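Local coordinates for probable disease resistance protein At5g66900 (Arabidopsis thaliana, PDB 7L7W) that probably acts as a disease resistance protein in plant immunity, a helper receptor whose N-terminal CC-R domain, captured here, is linked to calcium-permeable cation channels, at residues 46-51 with 109-114; 25-30 with 81-86; 59-64 with 121-126. The protein carries 2 engineered substitutions. One frame throughout, in Å; residues are numbered along the deposited sequence. Where two conformers were deposited one is given.

Contact 1 (46-51 with 109-114); sequences STMEIL and KDMLKF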
loop_
_atom_site.group_PDB
_atom_site.type_symbol
_atom_site.label_atom_id
_atom_site.label_comp_id
_atom_site.label_asym_id
_atom_site.label_seq_id
_atom_site.Cartn_x
_atom_site.Cartn_y
_atom_site.Cartn_z
ATOM N N SER A 46 5.696 21.975 3.815
ATOM C CA SER A 46 5.176 23.174 4.465
ATOM C C SER A 46 6.037 23.544 5.669
ATOM O O SER A 46 6.416 24.715 5.846
ATOM C CB SER A 46 3.725 22.984 4.890
ATOM O OG SER A 46 3.665 22.648 6.265
ATOM N N THR A 47 6.362 22.555 6.511
ATOM C CA THR A 47 7.243 22.850 7.633
ATOM C C THR A 47 8.604 23.351 7.161
ATOM O O THR A 47 9.129 24.335 7.693
ATOM C CB THR A 47 7.406 21.629 8.525
ATOM O OG1 THR A 47 6.250 21.509 9.360
ATOM C CG2 THR A 47 8.645 21.773 9.401
ATOM N N MET A 48 9.169 22.710 6.140
ATOM C CA MET A 48 10.484 23.110 5.649
ATOM C C MET A 48 10.456 24.498 5.008
ATOM O O MET A 48 11.459 25.215 5.044
ATOM C CB MET A 48 11.011 22.071 4.652
ATOM C CG MET A 48 11.470 20.756 5.306
ATOM S SD MET A 48 12.288 19.571 4.184
ATOM C CE MET A 48 10.976 19.149 3.023
ATOM N N GLU A 49 9.328 24.905 4.436
ATOM C CA GLU A 49 9.247 26.234 3.857
ATOM C C GLU A 49 9.083 27.293 4.934
ATOM O O GLU A 49 9.524 28.433 4.739
ATOM C CB GLU A 49 8.120 26.282 2.822
ATOM C CG GLU A 49 8.555 25.637 1.501
ATOM C CD GLU A 49 7.479 25.619 0.421
ATOM O OE1 GLU A 49 6.285 25.362 0.735
ATOM O OE2 GLU A 49 7.847 25.835 -0.761
ATOM N N ILE A 50 8.468 26.932 6.067
ATOM C CA ILE A 50 8.521 27.800 7.248
ATOM C C ILE A 50 9.962 27.958 7.729
ATOM O O ILE A 50 10.421 29.061 8.050
ATOM C CB ILE A 50 7.648 27.232 8.379
ATOM C CG1 ILE A 50 6.169 27.263 8.026
ATOM C CG2 ILE A 50 7.936 27.961 9.696
ATOM C CD1 ILE A 50 5.344 26.399 8.982
ATOM N N LEU A 51 10.679 26.839 7.837
ATOM C CA LEU A 51 12.036 26.874 8.370
ATOM C C LEU A 51 13.030 27.540 7.417
ATOM O O LEU A 51 14.078 28.009 7.868
ATOM C CB LEU A 51 12.477 25.448 8.708
ATOM C CG LEU A 51 13.958 25.143 8.944
ATOM C CD1 LEU A 51 14.358 25.520 10.375
ATOM C CD2 LEU A 51 14.268 23.674 8.648
ATOM N N LYS A 109 8.234 17.422 13.438
ATOM C CA LYS A 109 8.080 18.075 14.732
ATOM C C LYS A 109 9.384 18.759 15.123
ATOM O O LYS A 109 9.380 19.933 15.518
ATOM C CB LYS A 109 7.620 17.085 15.814
ATOM C CG LYS A 109 7.536 17.710 17.236
ATOM C CD LYS A 109 7.093 19.209 17.164
ATOM C CE LYS A 109 7.132 19.987 18.480
ATOM N NZ LYS A 109 7.146 21.450 18.168
ATOM N N ASP A 110 10.511 18.076 14.909
ATOM C CA ASP A 110 11.793 18.640 15.308
ATOM C C ASP A 110 12.025 19.966 14.595
ATOM O O ASP A 110 12.330 20.986 15.236
ATOM C CB ASP A 110 12.907 17.632 15.022
ATOM C CG ASP A 110 12.827 16.398 15.927
ATOM O OD1 ASP A 110 11.922 16.352 16.793
ATOM O OD2 ASP A 110 13.650 15.465 15.768
ATOM N N MET A 111 11.772 19.991 13.278
ATOM C CA MET A 111 12.002 21.214 12.522
ATOM C C MET A 111 11.174 22.345 13.101
ATOM O O MET A 111 11.695 23.440 13.363
ATOM C CB MET A 111 11.680 20.995 11.046
ATOM C CG MET A 111 12.817 20.367 10.267
ATOM S SD MET A 111 12.371 19.919 8.581
ATOM C CE MET A 111 13.972 19.429 7.932
ATOM N N LEU A 112 9.909 22.059 13.416
ATOM C CA LEU A 112 9.051 23.104 13.947
ATOM C C LEU A 112 9.600 23.643 15.261
ATOM O O LEU A 112 9.674 24.865 15.450
ATOM C CB LEU A 112 7.626 22.586 14.118
ATOM C CG LEU A 112 6.878 22.470 12.789
ATOM C CD1 LEU A 112 5.418 22.150 13.022
ATOM C CD2 LEU A 112 7.026 23.727 11.943
ATOM N N LYS A 113 10.037 22.757 16.164
ATOM C CA LYS A 113 10.547 23.273 17.432
ATOM C C LYS A 113 11.788 24.123 17.205
ATOM O O LYS A 113 11.965 25.157 17.858
ATOM C CB LYS A 113 10.848 22.144 18.419
ATOM C CG LYS A 113 11.173 22.687 19.816
ATOM C CD LYS A 113 12.195 21.832 20.566
ATOM C CE LYS A 113 13.546 21.796 19.845
ATOM N NZ LYS A 113 14.582 22.677 20.473
ATOM N N PHE A 114 12.611 23.743 16.231
ATOM C CA PHE A 114 13.794 24.528 15.938
ATOM C C PHE A 114 13.432 25.938 15.494
ATOM O O PHE A 114 14.191 26.878 15.743
ATOM C CB PHE A 114 14.625 23.833 14.872
ATOM C CG PHE A 114 15.950 24.457 14.676
ATOM C CD1 PHE A 114 17.055 23.974 15.360
ATOM C CD2 PHE A 114 16.098 25.557 13.839
ATOM C CE1 PHE A 114 18.296 24.573 15.203
ATOM C CE2 PHE A 114 17.338 26.172 13.679
ATOM C CZ PHE A 114 18.442 25.674 14.362
#
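Among the side chains that meet here the best-held polar atom is the hydroxyl T47 OG1: one hydrogen bond grips it, to OD1 of N108, the residue just before segment 109-114. Across the contact OG1 meets only carbon: the isobutyl end of L112 lies obliquely over the threonine, with CD2 3.5 Å from T47 OG1. OG1 stands anti to the carbonyl carbon of T47 (chi1 -79°), which puts CG2 anti to the backbone N and lets this methyl settle against the base of the preceding side chain of the segment, 3.5 Å from M111 CB. T47 is thus wedged between L112 and M111, and T47 and L112 are also the residues whose CA atoms come closest, 6.6 Å apart. Helices 38-60 and 97-114 are alternate members of the four-helix bundle of the CC-R (RPW8-like) domain; their short segments run the same way, 23° from parallel, with axes 9.4 Å apart. M111 carries the buried side. Its chain is extended beyond CG and crosses M48 obliquely, with M111 SD 3.5 Å from M48 CG. M48 leaves its helix pointing away from segment 109-114, so it is the flank of the chain that touches, while SD and CE lie against helix 20-32, the bend at chi3 (-64°) placing CE; there M48 packs on L24, V27 and I28. L51 crosses M111 at about a right angle, and its two methyls part: CD2 lies 4.0 Å from M111 CG, and CD1 approaches the F114 ring obliquely, 3.9 Å from F114 CD2. F114 also touches E74 and L75 of helix 70-88. At the exposed margin I50 CD1 brushes L112 CD2 at 4.3 Å.

Contact 2 (25-30 with 81-86); sequences KVVIDE and RADVAV. With NI (nickel (II) ion), chain B.
A82 comes first along segment 81-86: its CB points at helix 20-32 and meets the tip of V27, with V27 CG1 3.8 Å from A82 CB. V27 has CG1 anti to its own backbone N (chi1 178°), so its two methyls fork over the opposite helix, CG1 on the alanine and CG2 on the next residue, D83. There V27 CG2 rests 3.7 Å from D83 CB, on the carbon part of the side chain, and the two cross obliquely. The acid group beyond is turned to a metal: D83 CG is anti to the backbone N, and D83 OD2 binds the nickel ion at 2.1 Å, while OD1 stays 3.9 Å from the nickel, so the carboxylate holds on by one oxygen. E80, one turn earlier on the same helix, supplies OE1 to this nickel; the positive ion would be expected to lower the pKa of both acids. D83 OD1 also faces R87 in a long, weak ion pair. Helices 20-32 and 70-88 are the first and third of the four-helix bundle and run in the same direction, their short segments 30° apart with axes 9.6 Å from each other. One turn beyond A82, V86 points across as well: its CG2 lies 4.3 Å from V27 CG1, and its CG1 sits 3.5 Å from E30 CB. E30 starts out toward V86, but a bend at chi2 (-58°) carries its carboxylate off, where it forms a salt bridge with K33. Only the aliphatic base of the glutamate therefore takes part in the packing. V86 reaches on to L40 of helix 38-60 and A31 of helix 20-32.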
loop_
_atom_site.group_PDB
_atom_site.type_symbol
_atom_site.label_atom_id
_atom_site.label_comp_id
_atom_site.label_asym_id
_atom_site.label_seq_id
_atom_site.Cartn_x
_atom_site.Cartn_y
_atom_site.Cartn_z
ATOM N N LYS A 25 16.973 23.772 0.575
ATOM C CA LYS A 25 16.261 23.911 -0.683
ATOM C C LYS A 25 16.345 22.629 -1.497
ATOM O O LYS A 25 15.380 22.265 -2.193
ATOM C CB LYS A 25 16.815 25.093 -1.483
ATOM C CG LYS A 25 16.018 25.435 -2.754
ATOM C CD LYS A 25 14.944 26.491 -2.490
ATOM C CE LYS A 25 13.770 26.340 -3.446
ATOM N NZ LYS A 25 12.608 27.122 -2.943
ATOM N N VAL A 26 17.480 21.927 -1.419
ATOM C CA VAL A 26 17.571 20.652 -2.130
ATOM C C VAL A 26 16.511 19.682 -1.614
ATOM O O VAL A 26 15.789 19.037 -2.392
ATOM C CB VAL A 26 18.976 20.043 -2.001
ATOM C CG1 VAL A 26 18.945 18.595 -2.491
ATOM C CG2 VAL A 26 19.990 20.854 -2.779
ATOM N N VAL A 27 16.404 19.573 -0.288
ATOM C CA VAL A 27 15.475 18.625 0.316
ATOM C C VAL A 27 14.033 19.004 -0.020
ATOM O O VAL A 27 13.178 18.128 -0.229
ATOM C CB VAL A 27 15.735 18.545 1.836
ATOM C CG1 VAL A 27 14.753 17.593 2.531
ATOM C CG2 VAL A 27 17.170 18.083 2.100
ATOM N N ILE A 28 13.748 20.309 -0.112
ATOM C CA ILE A 28 12.399 20.732 -0.476
ATOM C C ILE A 28 12.096 20.338 -1.911
ATOM O O ILE A 28 11.043 19.744 -2.202
ATOM C CB ILE A 28 12.211 22.242 -0.265
ATOM C CG1 ILE A 28 12.346 22.593 1.206
ATOM C CG2 ILE A 28 10.822 22.664 -0.711
ATOM C CD1 ILE A 28 12.365 24.105 1.442
ATOM N N ASP A 29 13.011 20.636 -2.834
ATOM C CA ASP A 29 12.748 20.349 -4.237
ATOM C C ASP A 29 12.625 18.856 -4.488
ATOM O O ASP A 29 11.898 18.442 -5.400
ATOM C CB ASP A 29 13.844 20.950 -5.113
ATOM C CG ASP A 29 13.962 22.456 -4.942
ATOM O OD1 ASP A 29 12.910 23.125 -4.783
ATOM O OD2 ASP A 29 15.111 22.958 -4.946
ATOM N N GLU A 30 13.317 18.036 -3.694
ATOM C CA GLU A 30 13.172 16.591 -3.825
ATOM C C GLU A 30 11.868 16.098 -3.210
ATOM O O GLU A 30 11.241 15.185 -3.751
ATOM C CB GLU A 30 14.355 15.849 -3.196
ATOM C CG GLU A 30 15.666 15.964 -3.954
ATOM C CD GLU A 30 15.602 15.471 -5.391
ATOM O OE1 GLU A 30 14.709 14.648 -5.742
ATOM O OE2 GLU A 30 16.454 15.933 -6.186
ATOM N N ARG A 81 18.507 14.247 8.372
ATOM C CA ARG A 81 17.505 13.185 8.466
ATOM C C ARG A 81 16.408 13.371 7.418
ATOM O O ARG A 81 15.983 12.401 6.774
ATOM C CB ARG A 81 16.917 13.144 9.869
ATOM C CG ARG A 81 17.920 12.605 10.896
ATOM C CD ARG A 81 17.631 13.126 12.283
ATOM N NE ARG A 81 16.232 12.907 12.634
ATOM C CZ ARG A 81 15.558 13.636 13.522
ATOM N NH1 ARG A 81 16.159 14.651 14.153
ATOM N NH2 ARG A 81 14.279 13.352 13.770
ATOM N N ALA A 82 15.949 14.614 7.211
ATOM C CA ALA A 82 14.990 14.831 6.129
ATOM C C ALA A 82 15.583 14.410 4.789
ATOM O O ALA A 82 14.908 13.764 3.980
ATOM C CB ALA A 82 14.528 16.286 6.083
ATOM N N ASP A 83 16.852 14.745 4.547
ATOM C CA ASP A 83 17.483 14.409 3.274
ATOM C C ASP A 83 17.512 12.899 3.064
ATOM O O ASP A 83 17.086 12.392 2.016
ATOM C CB ASP A 83 18.896 15.004 3.235
ATOM C CG ASP A 83 19.500 15.038 1.834
ATOM O OD1 ASP A 83 18.845 14.590 0.881
ATOM O OD2 ASP A 83 20.640 15.535 1.682
ATOM N N VAL A 84 17.992 12.161 4.063
ATOM C CA VAL A 84 18.096 10.710 3.946
ATOM C C VAL A 84 16.723 10.085 3.730
ATOM O O VAL A 84 16.552 9.192 2.879
ATOM C CB VAL A 84 18.788 10.142 5.195
ATOM C CG1 VAL A 84 18.534 8.665 5.319
ATOM C CG2 VAL A 84 20.281 10.435 5.135
ATOM N N ALA A 85 15.722 10.541 4.496
ATOM C CA ALA A 85 14.381 9.982 4.377
ATOM C C ALA A 85 13.807 10.229 2.987
ATOM O O ALA A 85 13.226 9.321 2.366
ATOM C CB ALA A 85 13.475 10.577 5.458
ATOM N N VAL A 86 13.986 11.444 2.468
ATOM C CA VAL A 86 13.469 11.763 1.143
ATOM C C VAL A 86 14.152 10.909 0.088
ATOM O O VAL A 86 13.510 10.429 -0.854
ATOM C CB VAL A 86 13.643 13.263 0.855
ATOM C CG1 VAL A 86 13.677 13.514 -0.636
ATOM C CG2 VAL A 86 12.520 14.051 1.497
HETATM NI NI NI B . 22.242 14.721 2.701
#

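Contact 3 (59-64 with 121-126); sequences DSMQKE and LLQHRN
N126 holds its CG anti to the backbone N (chi1 -167°), which swings the carboxamide off helix 119-127 toward the chain that follows helix 38-60. Q123, one turn earlier, has a chain extended beyond CG, so that its amide reaches the same piece of chain at E64. The one hydrogen bond of the contact runs from N126 ND2 to E64 O, 2.8 Å long and fairly straight at 159°. The carbonyl oxygen lies close to the plane of the N126 amide, whereas the donor stands well above the carbonyl plane of E64, away from the lone-pair directions. Q123 and E64 lie side by side and point the same way, the planes of amide and carboxylate strongly inclined (71°): Q123 OE1 comes alongside the glutamate's methylenes, 3.1 Å from E64 CB and 3.2 Å from E64 CG. The E64 chain bends at chi2, leading its carboxylate away from helix 119-127. M61 arrives across Q123 at about a right angle; bent at chi3, it brings M61 CE 3.6 Å from Q123 NE2 and 4.0 Å from Q123 CB. M61 is also where the backbone leaves helical angles after S60, and the 62-64 part regains them without the regular bonds. Another flank of helix 119-127 meets helix 70-88, with R125 in a salt bridge to E71 and L122 packed on E71 and L72. None of the touching residues is buried, and the centre of the contact lies about 18 Å from the centre of the chain. This is peripheral packing, a side-chain amide bound to a main-chain carbonyl, by which the short C-terminal helix rests on the connection between the second and third helices of the CC-R four-helix bundle.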
loop_
_atom_site.group_PDB
_atom_site.type_symbol
_atom_site.label_atom_id
_atom_site.label_comp_id
_atom_site.label_asym_id
_atom_site.label_seq_id
_atom_site.Cartn_x
_atom_site.Cartn_y
_atom_site.Cartn_z
ATOM N N ASP A 59 22.451 31.651 7.687
ATOM C CA ASP A 59 23.593 31.705 6.774
ATOM C C ASP A 59 24.101 33.122 6.558
ATOM O O ASP A 59 25.289 33.313 6.283
ATOM C CB ASP A 59 23.248 31.078 5.423
ATOM C CG ASP A 59 23.013 29.573 5.506
ATOM O OD1 ASP A 59 22.150 29.102 6.277
ATOM O OD2 ASP A 59 23.697 28.835 4.763
ATOM N N SER A 60 23.219 34.120 6.597
ATOM C CA SER A 60 23.685 35.491 6.444
ATOM C C SER A 60 24.535 35.909 7.630
ATOM O O SER A 60 25.408 36.764 7.487
ATOM C CB SER A 60 22.501 36.441 6.272
ATOM O OG SER A 60 21.772 36.542 7.472
ATOM N N MET A 61 24.315 35.300 8.797
ATOM C CA MET A 61 25.056 35.613 10.009
ATOM C C MET A 61 26.262 34.719 10.211
ATOM O O MET A 61 26.589 34.390 11.356
ATOM C CB MET A 61 24.142 35.510 11.223
ATOM C CG MET A 61 22.933 36.403 11.186
ATOM S SD MET A 61 21.892 36.060 12.623
ATOM C CE MET A 61 23.095 36.112 13.950
ATOM N N GLN A 62 26.953 34.333 9.141
ATOM C CA GLN A 62 28.023 33.350 9.282
ATOM C C GLN A 62 29.192 33.869 10.111
ATOM O O GLN A 62 29.948 33.064 10.670
ATOM C CB GLN A 62 28.507 32.907 7.901
ATOM C CG GLN A 62 29.122 31.509 7.867
ATOM C CD GLN A 62 29.325 30.993 6.445
ATOM O OE1 GLN A 62 28.571 31.341 5.524
ATOM N NE2 GLN A 62 30.345 30.156 6.262
ATOM N N LYS A 63 29.349 35.192 10.210
ATOM C CA LYS A 63 30.405 35.767 11.042
ATOM C C LYS A 63 30.030 35.742 12.526
ATOM O O LYS A 63 30.783 35.222 13.359
ATOM C CB LYS A 63 30.712 37.198 10.585
ATOM C CG LYS A 63 31.858 37.847 11.366
ATOM C CD LYS A 63 33.006 38.276 10.454
ATOM C CE LYS A 63 34.040 39.093 11.213
ATOM N NZ LYS A 63 33.504 40.413 11.639
ATOM N N GLU A 64 28.866 36.304 12.869
ATOM C CA GLU A 64 28.428 36.416 14.257
ATOM C C GLU A 64 28.187 35.069 14.921
ATOM O O GLU A 64 28.262 34.980 16.153
ATOM C CB GLU A 64 27.149 37.247 14.338
ATOM C CG GLU A 64 27.310 38.668 13.837
ATOM C CD GLU A 64 27.058 38.796 12.341
ATOM O OE1 GLU A 64 27.638 37.997 11.571
ATOM O OE2 GLU A 64 26.287 39.698 11.931
ATOM N N LEU A 121 20.196 35.299 21.239
ATOM C CA LEU A 121 20.892 34.601 22.314
ATOM C C LEU A 121 21.985 33.701 21.773
ATOM O O LEU A 121 23.013 33.506 22.432
ATOM C CB LEU A 121 19.910 33.792 23.148
ATOM C CG LEU A 121 19.575 34.439 24.489
ATOM C CD1 LEU A 121 20.785 34.389 25.452
ATOM C CD2 LEU A 121 19.089 35.869 24.276
ATOM N N LEU A 122 21.799 33.176 20.566
ATOM C CA LEU A 122 22.813 32.337 19.939
ATOM C C LEU A 122 24.087 33.128 19.682
ATOM O O LEU A 122 25.174 32.768 20.163
ATOM C CB LEU A 122 22.268 31.761 18.633
ATOM C CG LEU A 122 22.714 30.352 18.284
ATOM C CD1 LEU A 122 22.242 29.391 19.362
ATOM C CD2 LEU A 122 22.166 29.983 16.909
ATOM N N GLN A 123 23.969 34.228 18.927
ATOM C CA GLN A 123 25.156 35.028 18.649
ATOM C C GLN A 123 25.689 35.692 19.915
ATOM O O GLN A 123 26.901 35.897 20.033
ATOM C CB GLN A 123 24.872 36.051 17.542
ATOM C CG GLN A 123 24.381 37.411 17.966
ATOM C CD GLN A 123 24.614 38.445 16.872
ATOM O OE1 GLN A 123 25.749 38.841 16.617
ATOM N NE2 GLN A 123 23.543 38.858 16.199
ATOM N N HIS A 124 24.822 35.979 20.894
ATOM C CA HIS A 124 25.309 36.469 22.176
ATOM C C HIS A 124 26.238 35.456 22.820
ATOM O O HIS A 124 27.382 35.779 23.166
ATOM C CB HIS A 124 24.143 36.786 23.113
ATOM C CG HIS A 124 24.561 37.002 24.537
ATOM N ND1 HIS A 124 25.249 38.125 24.950
ATOM C CD2 HIS A 124 24.405 36.229 25.641
ATOM C CE1 HIS A 124 25.492 38.036 26.247
ATOM N NE2 HIS A 124 24.986 36.897 26.692
ATOM N N ARG A 125 25.763 34.214 22.990
ATOM C CA ARG A 125 26.603 33.187 23.600
ATOM C C ARG A 125 27.852 32.935 22.771
ATOM O O ARG A 125 28.839 32.412 23.301
ATOM C CB ARG A 125 25.815 31.887 23.801
ATOM C CG ARG A 125 24.715 31.997 24.858
ATOM C CD ARG A 125 24.141 30.644 25.283
ATOM N NE ARG A 125 23.492 29.927 24.183
ATOM C CZ ARG A 125 22.200 30.041 23.865
ATOM N NH1 ARG A 125 21.411 30.856 24.558
ATOM N NH2 ARG A 125 21.691 29.355 22.842
ATOM N N ASN A 126 27.845 33.324 21.492
ATOM C CA ASN A 126 29.066 33.200 20.698
ATOM C C ASN A 126 30.036 34.382 20.827
ATOM O O ASN A 126 31.244 34.196 20.627
ATOM C CB ASN A 126 28.727 33.008 19.220
ATOM C CG ASN A 126 29.928 32.571 18.414
ATOM O OD1 ASN A 126 30.616 31.619 18.786
ATOM N ND2 ASN A 126 30.206 33.279 17.319
#

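From the N terminus, helix 20-32 opens contact 2, helix 38-60 opens contact 1, and the chain leaving that helix opens contact 3. They close in the same order: contact 2 at 81-86 on helix 70-88, contact 1 at 109-114 on helix 97-114, contact 3 at 121-126 on helix 119-127. Each loop therefore crosses the other two and none nests. Contacts 1 and 2 join the alternate helices of the bundle and touch each other, M48 SD lying 3.6 Å from V27 CG1, with D110 and R81 in a salt bridge. Contact 3 shares helix 38-60 with contact 1 but stands apart, fastening the C-terminal helix at the bundle's end.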